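Long-range contacts in manganese-dependent ADP-ribose/CDP-alcohol diphosphatase (Danio rerio, PDB 2NXF), which probably hydrolyses ADP-ribose, CDP-choline and related CDP-alcohols at a dinuclear metal centre of the calcineurin-like phosphoesterase kind: residues F8-D13 / V56-I61; L40-L45 / H294-A299; T282-I287 / R311-D316. All coordinates share one frame; numbering follows the deposited sequence. Where two conformers were deposited one is given.

Interaction 1. Residues F8-D13 / V56-I61; sequences FGLIAD and VQLGDI. With ZN (zinc ion), chain B; ZN (zinc ion), chain C.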
ATOM      1  N   PHE A   8       7.280  -5.541  13.486  1.00 23.00           N
ATOM      2  CA  PHE A   8       6.536  -4.352  13.034  1.00 23.25           C
ATOM      3  C   PHE A   8       5.067  -4.664  12.795  1.00 23.66           C
ATOM      4  O   PHE A   8       4.735  -5.779  12.419  1.00 24.27           O
ATOM      5  CB  PHE A   8       7.174  -3.698  11.808  1.00 24.25           C
ATOM      6  CG  PHE A   8       7.222  -4.576  10.574  1.00 23.75           C
ATOM      7  CD1 PHE A   8       6.326  -4.385   9.522  1.00 27.68           C
ATOM      8  CD2 PHE A   8       8.203  -5.569  10.458  1.00 27.35           C
ATOM      9  CE1 PHE A   8       6.399  -5.177   8.374  1.00 28.00           C
ATOM     10  CE2 PHE A   8       8.276  -6.380   9.329  1.00 27.76           C
ATOM     11  CZ  PHE A   8       7.378  -6.186   8.292  1.00 25.84           C
ATOM     12  N   GLY A   9       4.205  -3.682  13.038  1.00 23.55           N
ATOM     13  CA  GLY A   9       2.769  -3.838  12.726  1.00 22.68           C
ATOM     14  C   GLY A   9       2.464  -3.576  11.254  1.00 24.08           C
ATOM     15  O   GLY A   9       3.176  -2.829  10.597  1.00 24.31           O
ATOM     16  N   LEU A  10       1.390  -4.185  10.741  1.00 24.23           N
ATOM     17  CA  LEU A  10       0.923  -3.981   9.354  1.00 24.67           C
ATOM     18  C   LEU A  10      -0.586  -3.822   9.329  1.00 24.08           C
ATOM     19  O   LEU A  10      -1.293  -4.583   9.988  1.00 23.93           O
ATOM     20  CB  LEU A  10       1.232  -5.222   8.505  1.00 26.08           C
ATOM     21  CG  LEU A  10       2.684  -5.462   8.168  1.00 29.19           C
ATOM     22  CD1 LEU A  10       2.884  -6.911   7.710  1.00 33.56           C
ATOM     23  CD2 LEU A  10       3.111  -4.464   7.083  1.00 32.35           C
ATOM     24  N   ILE A  11      -1.074  -2.873   8.527  1.00 24.08           N
ATOM     25  CA  ILE A  11      -2.530  -2.686   8.411  1.00 23.47           C
ATOM     26  C   ILE A  11      -2.791  -2.007   7.063  1.00 24.02           C
ATOM     27  O   ILE A  11      -1.919  -1.302   6.552  1.00 24.03           O
ATOM     28  CB  ILE A  11      -3.092  -1.863   9.596  1.00 24.01           C
ATOM     29  CG1 ILE A  11      -4.612  -2.077   9.762  1.00 23.90           C
ATOM     30  CG2 ILE A  11      -2.678  -0.377   9.496  1.00 23.53           C
ATOM     31  CD1 ILE A  11      -5.157  -1.605  11.147  1.00 23.21           C
ATOM     32  N   ALA A  12      -3.962  -2.264   6.481  1.00 23.67           N
ATOM     33  CA  ALA A  12      -4.287  -1.694   5.162  1.00 23.93           C
ATOM     34  C   ALA A  12      -5.706  -1.152   5.130  1.00 23.83           C
ATOM     35  O   ALA A  12      -6.615  -1.738   5.726  1.00 23.94           O
ATOM     36  CB  ALA A  12      -4.135  -2.763   4.078  1.00 24.50           C
ATOM     37  N   ASP A  13      -5.870  -0.042   4.416  1.00 24.02           N
ATOM     38  CA  ASP A  13      -7.207   0.407   3.941  1.00 23.78           C
ATOM     39  C   ASP A  13      -8.165   0.635   5.109  1.00 23.90           C
ATOM     40  O   ASP A  13      -9.301   0.123   5.113  1.00 23.81           O
ATOM     41  CB  ASP A  13      -7.793  -0.567   2.893  1.00 24.92           C
ATOM     42  CG  ASP A  13      -6.966  -0.583   1.599  1.00 27.57           C
ATOM     43  OD1 ASP A  13      -7.310   0.149   0.679  1.00 27.28           O
ATOM     44  OD2 ASP A  13      -5.925  -1.262   1.551  1.00 27.14           O
ATOM     45  N   VAL A  56       3.808  -0.166   9.614  1.00 24.04           N
ATOM     46  CA  VAL A  56       3.646   0.254   8.217  1.00 24.55           C
ATOM     47  C   VAL A  56       2.173   0.143   7.860  1.00 25.06           C
ATOM     48  O   VAL A  56       1.559  -0.921   8.030  1.00 25.05           O
ATOM     49  CB  VAL A  56       4.481  -0.602   7.240  1.00 25.08           C
ATOM     50  CG1 VAL A  56       4.377  -0.020   5.824  1.00 25.85           C
ATOM     51  CG2 VAL A  56       5.956  -0.673   7.674  1.00 23.61           C
ATOM     52  N   GLN A  57       1.587   1.245   7.405  1.00 24.10           N
ATOM     53  CA  GLN A  57       0.184   1.170   6.966  1.00 25.70           C
ATOM     54  C   GLN A  57       0.147   1.438   5.470  1.00 24.43           C
ATOM     55  O   GLN A  57       0.814   2.358   4.973  1.00 25.09           O
ATOM     56  CB  GLN A  57      -0.761   2.056   7.783  1.00 26.67           C
ATOM     57  CG  GLN A  57      -0.553   3.557   7.650  1.00 26.63           C
ATOM     58  CD  GLN A  57      -1.300   4.182   6.459  1.00 27.34           C
ATOM     59  OE1 GLN A  57      -2.100   3.540   5.767  1.00 26.72           O
ATOM     60  NE2 GLN A  57      -1.042   5.467   6.242  1.00 26.00           N
ATOM     61  N   LEU A  58      -0.641   0.619   4.779  1.00 24.33           N
ATOM     62  CA  LEU A  58      -0.540   0.443   3.341  1.00 24.68           C
ATOM     63  C   LEU A  58      -1.415   1.406   2.513  1.00 24.85           C
ATOM     64  O   LEU A  58      -1.547   1.236   1.291  1.00 24.66           O
ATOM     65  CB  LEU A  58      -0.856  -1.022   2.986  1.00 25.07           C
ATOM     66  CG  LEU A  58       0.304  -2.049   3.077  1.00 26.38           C
ATOM     67  CD1 LEU A  58       1.399  -1.718   2.041  1.00 27.88           C
ATOM     68  CD2 LEU A  58       0.883  -2.083   4.448  1.00 28.59           C
ATOM     69  N   GLY A  59      -1.970   2.434   3.155  1.00 24.58           N
ATOM     70  CA  GLY A  59      -2.645   3.502   2.403  1.00 24.85           C
ATOM     71  C   GLY A  59      -4.153   3.409   2.506  1.00 23.98           C
ATOM     72  O   GLY A  59      -4.693   2.470   3.119  1.00 24.59           O
ATOM     73  N   ASP A  60      -4.817   4.362   1.838  1.00 23.64           N
ATOM     74  CA  ASP A  60      -6.256   4.575   1.985  1.00 24.05           C
ATOM     75  C   ASP A  60      -6.605   4.670   3.459  1.00 24.24           C
ATOM     76  O   ASP A  60      -7.546   4.013   3.906  1.00 25.35           O
ATOM     77  CB  ASP A  60      -7.059   3.435   1.336  1.00 23.59           C
ATOM     78  CG  ASP A  60      -7.045   3.483  -0.192  1.00 24.78           C
ATOM     79  OD1 ASP A  60      -6.444   4.401  -0.786  1.00 24.42           O
ATOM     80  OD2 ASP A  60      -7.600   2.566  -0.802  1.00 22.95           O
ATOM     81  N   ILE A  61      -5.862   5.490   4.215  1.00 24.26           N
ATOM     82  CA  ILE A  61      -6.113   5.589   5.672  1.00 24.98           C
ATOM     83  C   ILE A  61      -7.404   6.371   5.984  1.00 25.25           C
ATOM     84  O   ILE A  61      -8.040   6.132   7.010  1.00 24.84           O
ATOM     85  CB  ILE A  61      -4.890   6.153   6.418  1.00 25.79           C
ATOM     86  CG1 ILE A  61      -4.932   5.726   7.893  1.00 27.00           C
ATOM     87  CG2 ILE A  61      -4.753   7.672   6.171  1.00 25.95           C
ATOM     88  CD1 ILE A  61      -3.741   6.206   8.714  1.00 28.02           C
TER
HETATM   89 ZN    ZN B 401      -9.000   0.950  -0.200  0.80 16.87          ZN
HETATM   90 ZN    ZN C 402      -7.050   1.772  -2.756  0.80 14.81          ZN
HETATM   91  O   HOH W   1      -8.327   0.179  -2.084  1.00 20.14           O
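I11 lays its CG2 methyl over Q57, with CG2 to CB of Q57 at 3.5 Å; on the other face of the sheet L10 CD2 lies beside V56 and touches L58 CD2. The strands are parallel, as the bonding pattern shows: V56 N donates to G9 O (2.9 Å), I11 N weakly to V56 O, and L58 N to I11 O (2.9 Å). Past the regular strands, D13 N reaches G59 O at 3.1 Å, keeping the two loops paired up to the metals. There D13 OD1 and D60 OD2 stand 2.8 Å apart, two acceptors brought together by one zinc ion, with carboxylate planes 87° apart. D13 OD1 binds only that zinc (2.1 Å), whereas D60 OD2 bridges both ions, as does a water. H265 N holds the second oxygen of D13, and the D60 carboxylate has a further partner in H97. Q15 and H267 add ligands to the first zinc, N96, H228 and H265 to the second. Such ligands at the C-terminal ends of parallel strands are characteristic of this phosphoesterase fold. Neighbouring strands 6-11 and 54-57 are joined through helix 35-49 in a beta-alpha-beta crossover; I11 packs on that helix, L10 and V56 on F226 of strand 222-227.

Interaction 2. Residues L40-L45 / H294-A299; sequences LRDAVL and HAFATA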
ATOM      1  N   LEU A  40      -8.749   0.056  14.191  1.00 23.45           N
ATOM      2  CA  LEU A  40      -7.414   0.675  14.264  1.00 23.82           C
ATOM      3  C   LEU A  40      -6.948   0.844  15.736  1.00 23.23           C
ATOM      4  O   LEU A  40      -5.786   0.519  16.069  1.00 23.50           O
ATOM      5  CB  LEU A  40      -7.415   2.028  13.543  1.00 23.02           C
ATOM      6  CG  LEU A  40      -6.100   2.815  13.607  1.00 23.62           C
ATOM      7  CD1 LEU A  40      -4.933   1.962  13.087  1.00 24.52           C
ATOM      8  CD2 LEU A  40      -6.252   4.150  12.833  1.00 25.05           C
ATOM      9  N   ARG A  41      -7.846   1.328  16.594  0.50 23.36           N
ATOM     10  CA  ARG A  41      -7.562   1.506  18.023  0.50 23.67           C
ATOM     11  C   ARG A  41      -7.155   0.185  18.675  0.50 23.65           C
ATOM     12  O   ARG A  41      -6.203   0.133  19.458  0.50 23.24           O
ATOM     13  CB  ARG A  41      -8.788   2.084  18.736  0.50 23.49           C
ATOM     14  CG  ARG A  41      -8.604   2.394  20.231  0.50 24.12           C
ATOM     15  CD  ARG A  41      -9.843   3.101  20.780  0.50 25.14           C
ATOM     16  NE  ARG A  41     -10.379   4.044  19.794  0.50 29.46           N
ATOM     17  CZ  ARG A  41     -11.578   3.953  19.222  0.50 30.45           C
ATOM     18  NH1 ARG A  41     -12.411   2.970  19.550  0.50 31.48           N
ATOM     19  NH2 ARG A  41     -11.944   4.857  18.322  0.50 31.16           N
ATOM     20  N   ASP A  42      -7.877  -0.883  18.338  1.00 23.62           N
ATOM     21  CA  ASP A  42      -7.570  -2.209  18.885  1.00 23.84           C
ATOM     22  C   ASP A  42      -6.233  -2.766  18.366  1.00 24.04           C
ATOM     23  O   ASP A  42      -5.460  -3.361  19.145  1.00 24.05           O
ATOM     24  CB  ASP A  42      -8.683  -3.210  18.619  1.00 24.84           C
ATOM     25  CG  ASP A  42      -8.356  -4.574  19.198  1.00 26.03           C
ATOM     26  OD1 ASP A  42      -8.503  -4.757  20.433  1.00 26.98           O
ATOM     27  OD2 ASP A  42      -7.875  -5.425  18.420  1.00 31.10           O
ATOM     28  N   ALA A  43      -5.962  -2.561  17.071  1.00 23.41           N
ATOM     29  CA  ALA A  43      -4.670  -2.979  16.495  1.00 23.91           C
ATOM     30  C   ALA A  43      -3.524  -2.295  17.261  1.00 23.98           C
ATOM     31  O   ALA A  43      -2.542  -2.936  17.665  1.00 23.51           O
ATOM     32  CB  ALA A  43      -4.602  -2.636  15.019  1.00 24.50           C
ATOM     33  N   VAL A  44      -3.686  -0.989  17.477  1.00 24.07           N
ATOM     34  CA  VAL A  44      -2.688  -0.186  18.202  1.00 24.31           C
ATOM     35  C   VAL A  44      -2.471  -0.702  19.615  1.00 23.99           C
ATOM     36  O   VAL A  44      -1.322  -0.866  20.061  1.00 24.34           O
ATOM     37  CB  VAL A  44      -3.054   1.327  18.180  1.00 24.62           C
ATOM     38  CG1 VAL A  44      -2.226   2.133  19.226  1.00 23.84           C
ATOM     39  CG2 VAL A  44      -2.856   1.871  16.806  1.00 25.61           C
ATOM     40  N   LEU A  45      -3.564  -0.999  20.321  1.00 23.59           N
ATOM     41  CA  LEU A  45      -3.469  -1.626  21.642  1.00 24.35           C
ATOM     42  C   LEU A  45      -2.627  -2.910  21.603  1.00 24.03           C
ATOM     43  O   LEU A  45      -1.738  -3.105  22.445  1.00 23.44           O
ATOM     44  CB  LEU A  45      -4.876  -1.913  22.172  1.00 24.39           C
ATOM     45  CG  LEU A  45      -5.037  -2.484  23.567  1.00 26.74           C
ATOM     46  CD1 LEU A  45      -4.245  -1.674  24.577  1.00 29.64           C
ATOM     47  CD2 LEU A  45      -6.529  -2.481  23.937  1.00 26.06           C
ATOM     48  N   HIS A 294     -11.769  -8.709  12.187  1.00 23.58           N
ATOM     49  CA  HIS A 294     -10.595  -7.838  12.289  1.00 23.94           C
ATOM     50  C   HIS A 294      -9.794  -7.987  11.024  1.00 24.01           C
ATOM     51  O   HIS A 294     -10.081  -8.867  10.216  1.00 24.42           O
ATOM     52  CB  HIS A 294      -9.693  -8.237  13.468  1.00 24.47           C
ATOM     53  CG  HIS A 294      -9.163  -7.072  14.252  1.00 25.16           C
ATOM     54  ND1 HIS A 294      -8.750  -5.896  13.666  1.00 27.04           N
ATOM     55  CD2 HIS A 294      -8.985  -6.911  15.588  1.00 28.39           C
ATOM     56  CE1 HIS A 294      -8.338  -5.059  14.603  1.00 27.35           C
ATOM     57  NE2 HIS A 294      -8.465  -5.654  15.775  1.00 28.66           N
ATOM     58  N   ALA A 295      -8.815  -7.104  10.847  1.00 23.24           N
ATOM     59  CA  ALA A 295      -7.830  -7.231   9.754  1.00 24.30           C
ATOM     60  C   ALA A 295      -6.589  -6.419  10.031  1.00 24.08           C
ATOM     61  O   ALA A 295      -6.525  -5.231   9.713  1.00 24.28           O
ATOM     62  CB  ALA A 295      -8.440  -6.795   8.406  1.00 24.05           C
ATOM     63  N   PHE A 296      -5.602  -7.051  10.649  1.00 24.29           N
ATOM     64  CA  PHE A 296      -4.294  -6.444  10.753  1.00 23.48           C
ATOM     65  C   PHE A 296      -3.310  -7.559  11.060  1.00 23.98           C
ATOM     66  O   PHE A 296      -3.696  -8.721  11.219  1.00 23.99           O
ATOM     67  CB  PHE A 296      -4.246  -5.326  11.826  1.00 24.06           C
ATOM     68  CG  PHE A 296      -4.170  -5.834  13.251  1.00 22.52           C
ATOM     69  CD1 PHE A 296      -2.956  -5.834  13.956  1.00 25.74           C
ATOM     70  CD2 PHE A 296      -5.313  -6.289  13.901  1.00 24.64           C
ATOM     71  CE1 PHE A 296      -2.888  -6.307  15.289  1.00 25.14           C
ATOM     72  CE2 PHE A 296      -5.258  -6.747  15.245  1.00 24.91           C
ATOM     73  CZ  PHE A 296      -4.044  -6.763  15.929  1.00 25.92           C
ATOM     74  N   ALA A 297      -2.032  -7.215  11.108  1.00 23.42           N
ATOM     75  CA  ALA A 297      -1.036  -8.226  11.428  1.00 23.48           C
ATOM     76  C   ALA A 297       0.143  -7.628  12.186  1.00 24.23           C
ATOM     77  O   ALA A 297       0.303  -6.390  12.254  1.00 24.77           O
ATOM     78  CB  ALA A 297      -0.555  -8.889  10.133  1.00 24.10           C
ATOM     79  N   THR A 298       0.987  -8.513  12.687  1.00 24.24           N
ATOM     80  CA  THR A 298       2.304  -8.155  13.190  1.00 24.44           C
ATOM     81  C   THR A 298       3.295  -9.092  12.517  1.00 24.87           C
ATOM     82  O   THR A 298       3.068 -10.305  12.468  1.00 25.71           O
ATOM     83  CB  THR A 298       2.393  -8.319  14.713  1.00 25.47           C
ATOM     84  OG1 THR A 298       1.333  -7.564  15.323  1.00 26.14           O
ATOM     85  CG2 THR A 298       3.746  -7.816  15.230  1.00 24.79           C
ATOM     86  N   ALA A 299       4.387  -8.529  12.014  1.00 24.68           N
ATOM     87  CA  ALA A 299       5.395  -9.328  11.343  1.00 24.16           C
ATOM     88  C   ALA A 299       6.648  -9.388  12.188  1.00 24.58           C
ATOM     89  O   ALA A 299       7.062  -8.389  12.791  1.00 23.95           O
ATOM     90  CB  ALA A 299       5.706  -8.762   9.959  1.00 24.70           C
TER
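The F296 ring carries the CB methyl of A43 over the centre of one face, 3.6 Å above its plane, a CH-pi contact with the methyl 13° off the normal. At its edge, in its plane, lies H294 CG. The H294 ring in turn takes F296 CD2 against one face near the rim, while D42 sits at its edge. The CB of F296 points toward the helix, and chi1 of 77° sets CG between the backbone N and carbonyl carbon. This is helix-on-sheet packing in an alpha/beta sandwich: helix 35-49 lies across strand 295-301, and its W47 meets the same F296 ring with planes nearly perpendicular. Beside the apolar contact is a His-carboxylate hydrogen bond: H294 NE2 donates to D42 OD2 at 2.7 Å, the oxygen only 5° out of the imidazole plane but approached on its anti side. ND1, the other ring nitrogen, accepts A295 N at 3.1 Å, and together the two bonds limit the turning of the ring. An alanine in place of H294 would probably leave D42 OD2 with Q46 but without its imidazole donor, and open a gap beside the F296 edge. Carboxylate and imidazole are turned well away from coplanar.

Interaction 3. Residues T282-I287 / R311-D316; sequences TLEGVI and RGRVED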
ATOM      1  N   THR A 282      -1.099  -9.440  -0.187  1.00 23.19           N
ATOM      2  CA  THR A 282      -2.051  -8.342  -0.292  1.00 23.75           C
ATOM      3  C   THR A 282      -2.935  -8.393   0.946  1.00 24.58           C
ATOM      4  O   THR A 282      -3.681  -9.337   1.133  1.00 25.47           O
ATOM      5  CB  THR A 282      -2.901  -8.443  -1.581  1.00 24.48           C
ATOM      6  OG1 THR A 282      -2.026  -8.530  -2.712  1.00 24.73           O
ATOM      7  CG2 THR A 282      -3.840  -7.201  -1.741  1.00 25.19           C
ATOM      8  N   LEU A 283      -2.799  -7.387   1.803  1.00 24.83           N
ATOM      9  CA  LEU A 283      -3.503  -7.382   3.073  1.00 25.23           C
ATOM     10  C   LEU A 283      -4.982  -7.096   2.912  1.00 24.98           C
ATOM     11  O   LEU A 283      -5.374  -6.171   2.185  1.00 24.55           O
ATOM     12  CB  LEU A 283      -2.898  -6.322   3.998  1.00 26.00           C
ATOM     13  CG  LEU A 283      -1.491  -6.598   4.512  1.00 29.36           C
ATOM     14  CD1 LEU A 283      -0.971  -5.340   5.200  1.00 31.49           C
ATOM     15  CD2 LEU A 283      -1.505  -7.803   5.482  1.00 31.00           C
ATOM     16  N   GLU A 284      -5.796  -7.917   3.578  1.00 24.12           N
ATOM     17  CA  GLU A 284      -7.242  -7.684   3.682  1.00 24.62           C
ATOM     18  C   GLU A 284      -7.504  -6.296   4.248  1.00 25.26           C
ATOM     19  O   GLU A 284      -6.764  -5.837   5.127  1.00 25.91           O
ATOM     20  CB  GLU A 284      -7.866  -8.750   4.595  1.00 24.88           C
ATOM     21  CG  GLU A 284      -7.922 -10.164   3.960  1.00 24.25           C
ATOM     22  CD  GLU A 284      -6.598 -10.953   3.966  1.00 25.14           C
ATOM     23  OE1 GLU A 284      -5.583 -10.527   4.550  1.00 28.24           O
ATOM     24  OE2 GLU A 284      -6.568 -12.050   3.363  1.00 28.67           O
ATOM     25  N   GLY A 285      -8.559  -5.634   3.756  1.00 25.63           N
ATOM     26  CA  GLY A 285      -8.762  -4.220   4.102  1.00 25.99           C
ATOM     27  C   GLY A 285      -9.656  -4.042   5.312  1.00 25.74           C
ATOM     28  O   GLY A 285     -10.717  -4.680   5.436  1.00 25.63           O
ATOM     29  N   VAL A 286      -9.234  -3.153   6.199  1.00 24.23           N
ATOM     30  CA  VAL A 286     -10.000  -2.845   7.407  1.00 23.69           C
ATOM     31  C   VAL A 286     -11.393  -2.326   7.074  1.00 23.78           C
ATOM     32  O   VAL A 286     -12.391  -2.688   7.736  1.00 23.19           O
ATOM     33  CB  VAL A 286      -9.240  -1.787   8.260  1.00 23.43           C
ATOM     34  CG1 VAL A 286     -10.155  -1.161   9.323  1.00 23.58           C
ATOM     35  CG2 VAL A 286      -7.999  -2.415   8.910  1.00 24.51           C
ATOM     36  N   ILE A 287     -11.477  -1.494   6.039  1.00 23.18           N
ATOM     37  CA  ILE A 287     -12.774  -0.873   5.711  1.00 24.05           C
ATOM     38  C   ILE A 287     -13.890  -1.875   5.418  1.00 24.38           C
ATOM     39  O   ILE A 287     -15.044  -1.606   5.713  1.00 25.09           O
ATOM     40  CB  ILE A 287     -12.639   0.168   4.585  1.00 24.37           C
ATOM     41  CG1 ILE A 287     -13.946   0.949   4.365  1.00 23.38           C
ATOM     42  CG2 ILE A 287     -12.148  -0.474   3.275  1.00 25.66           C
ATOM     43  CD1 ILE A 287     -14.388   1.776   5.582  1.00 25.35           C
ATOM     44  N   ARG A 311      -4.747 -11.323  12.276  1.00 24.13           N
ATOM     45  CA  ARG A 311      -5.967 -11.385  13.064  1.00 25.29           C
ATOM     46  C   ARG A 311      -7.174 -11.306  12.156  1.00 24.90           C
ATOM     47  O   ARG A 311      -7.164 -10.585  11.160  1.00 25.59           O
ATOM     48  CB  ARG A 311      -6.051 -10.207  14.039  1.00 25.79           C
ATOM     49  CG  ARG A 311      -5.206 -10.339  15.280  1.00 25.93           C
ATOM     50  CD  ARG A 311      -3.702 -10.277  15.036  1.00 28.04           C
ATOM     51  NE  ARG A 311      -3.049  -9.802  16.253  1.00 29.84           N
ATOM     52  CZ  ARG A 311      -1.801  -9.358  16.319  1.00 30.18           C
ATOM     53  NH1 ARG A 311      -1.022  -9.364  15.242  1.00 28.41           N
ATOM     54  NH2 ARG A 311      -1.343  -8.904  17.474  1.00 32.12           N
ATOM     55  N   GLY A 312      -8.218 -12.038  12.541  1.00 25.20           N
ATOM     56  CA  GLY A 312      -9.504 -11.953  11.877  1.00 24.91           C
ATOM     57  C   GLY A 312      -9.417 -12.461  10.454  1.00 25.13           C
ATOM     58  O   GLY A 312      -9.189 -13.655  10.233  1.00 26.10           O
ATOM     59  N   ARG A 313      -9.596 -11.551   9.498  1.00 24.82           N
ATOM     60  CA  ARG A 313      -9.581 -11.898   8.073  1.00 24.76           C
ATOM     61  C   ARG A 313      -8.180 -12.180   7.528  1.00 25.36           C
ATOM     62  O   ARG A 313      -8.051 -12.744   6.429  1.00 25.19           O
ATOM     63  CB  ARG A 313     -10.253 -10.793   7.250  1.00 24.06           C
ATOM     64  CG  ARG A 313     -11.703 -10.576   7.665  1.00 25.16           C
ATOM     65  CD  ARG A 313     -12.352  -9.469   6.858  1.00 27.99           C
ATOM     66  NE  ARG A 313     -12.191  -9.673   5.429  1.00 32.04           N
ATOM     67  CZ  ARG A 313     -11.812  -8.744   4.556  1.00 32.28           C
ATOM     68  NH1 ARG A 313     -11.550  -7.489   4.922  1.00 32.85           N
ATOM     69  NH2 ARG A 313     -11.709  -9.087   3.282  1.00 33.03           N
ATOM     70  N   VAL A 314      -7.141 -11.764   8.266  1.00 24.69           N
ATOM     71  CA  VAL A 314      -5.751 -11.957   7.803  1.00 24.46           C
ATOM     72  C   VAL A 314      -5.181 -13.268   8.362  1.00 24.59           C
ATOM     73  O   VAL A 314      -5.073 -13.438   9.587  1.00 25.87           O
ATOM     74  CB  VAL A 314      -4.830 -10.816   8.252  1.00 23.99           C
ATOM     75  CG1 VAL A 314      -3.388 -11.068   7.729  1.00 24.54           C
ATOM     76  CG2 VAL A 314      -5.363  -9.461   7.795  1.00 25.19           C
ATOM     77  N   GLU A 315      -4.837 -14.213   7.484  1.00 24.01           N
ATOM     78  CA  GLU A 315      -4.275 -15.487   7.953  1.00 24.52           C
ATOM     79  C   GLU A 315      -2.777 -15.349   8.211  1.00 24.05           C
ATOM     80  O   GLU A 315      -2.103 -14.537   7.563  1.00 23.44           O
ATOM     81  CB  GLU A 315      -4.503 -16.599   6.929  1.00 25.02           C
ATOM     82  CG  GLU A 315      -5.914 -17.209   6.948  1.00 28.20           C
ATOM     83  CD  GLU A 315      -6.187 -18.096   8.172  1.00 34.15           C
ATOM     84  OE1 GLU A 315      -5.603 -19.218   8.283  1.00 33.80           O
ATOM     85  OE2 GLU A 315      -7.019 -17.660   9.007  1.00 35.42           O
ATOM     86  N   ASP A 316      -2.257 -16.155   9.142  1.00 24.42           N
ATOM     87  CA  ASP A 316      -0.804 -16.171   9.394  1.00 24.42           C
ATOM     88  C   ASP A 316      -0.065 -16.616   8.127  1.00 25.03           C
ATOM     89  O   ASP A 316      -0.628 -17.294   7.264  1.00 24.17           O
ATOM     90  CB  ASP A 316      -0.424 -17.189  10.486  1.00 24.57           C
ATOM     91  CG  ASP A 316      -0.925 -16.824  11.874  1.00 26.07           C
ATOM     92  OD1 ASP A 316      -1.502 -15.741  12.085  1.00 26.88           O
ATOM     93  OD2 ASP A 316      -0.730 -17.678  12.777  1.00 28.49           O
TER
HETATM   94  O   HOH W   2      -5.771 -14.187   4.738  1.00 22.93           O
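This is a loop-to-turn contact of E284 and G285 with R313 and V314, joining the ends of the two sheets of the metallophosphoesterase sandwich. Residues 282-287 leave strand 279-282 of one sheet; residues 311-316 take in the end of strand 305-312 of the other and the turn after it, a type II' beta turn from R311 to V314. The turn is closed by V314 N to R311 O at 3.1 Å, and its first corner, G312, has a phi of 66°. From the second corner R313 extends over the loop. Its guanidinium receives E284 CB on one face, 3.8 Å above the plane, and G285 O at the edge, in plane, with NH1 to that oxygen at 3.0 Å. T289 OG1 is hydrogen-bonded to both R313 NH1 and G285 O, and R313 NH2 bonds the carbonyl of H267, a zinc ligand, which is consistent with a second-shell place for R313. E284 OE2 stays 5.9 Å from R313 NH2, so their opposite charges are near but not in contact; the carboxylate and guanidinium planes are 88° apart. The glutamate chain bends at chi2, 78°, which turns CD onto the turn backbone beside R313 O. E284 OE1 then rests 3.4 Å from V314 CG2, while a water donates to E284 OE2 at 2.7 Å and accepts from E315 N.

How the interactions relate
From the N terminus, 8-13 comes first, and interaction 1 closes the loop that carries helix 35-49 and returns through strand 54-57. Because 40-45 lies within that loop and its partner 294-299 lies far beyond it, interaction 2 crosses interaction 1. It crosses interaction 3 as well, since 294-299 falls between 282-287 and 311-316; interactions 1 and 3 follow in series. Strand 295-301 is the shared element: it pairs with 6-11 on one side, A299 N near F8 O, and with 305-312 on the other through backbone bonding of F296 with R311; R313 N near H294 O extends that pairing just past the strand ends. D13 O to I287 N, 2.9 Å, joins the metal-ligand loop of interaction 1 to the 282-287 loop.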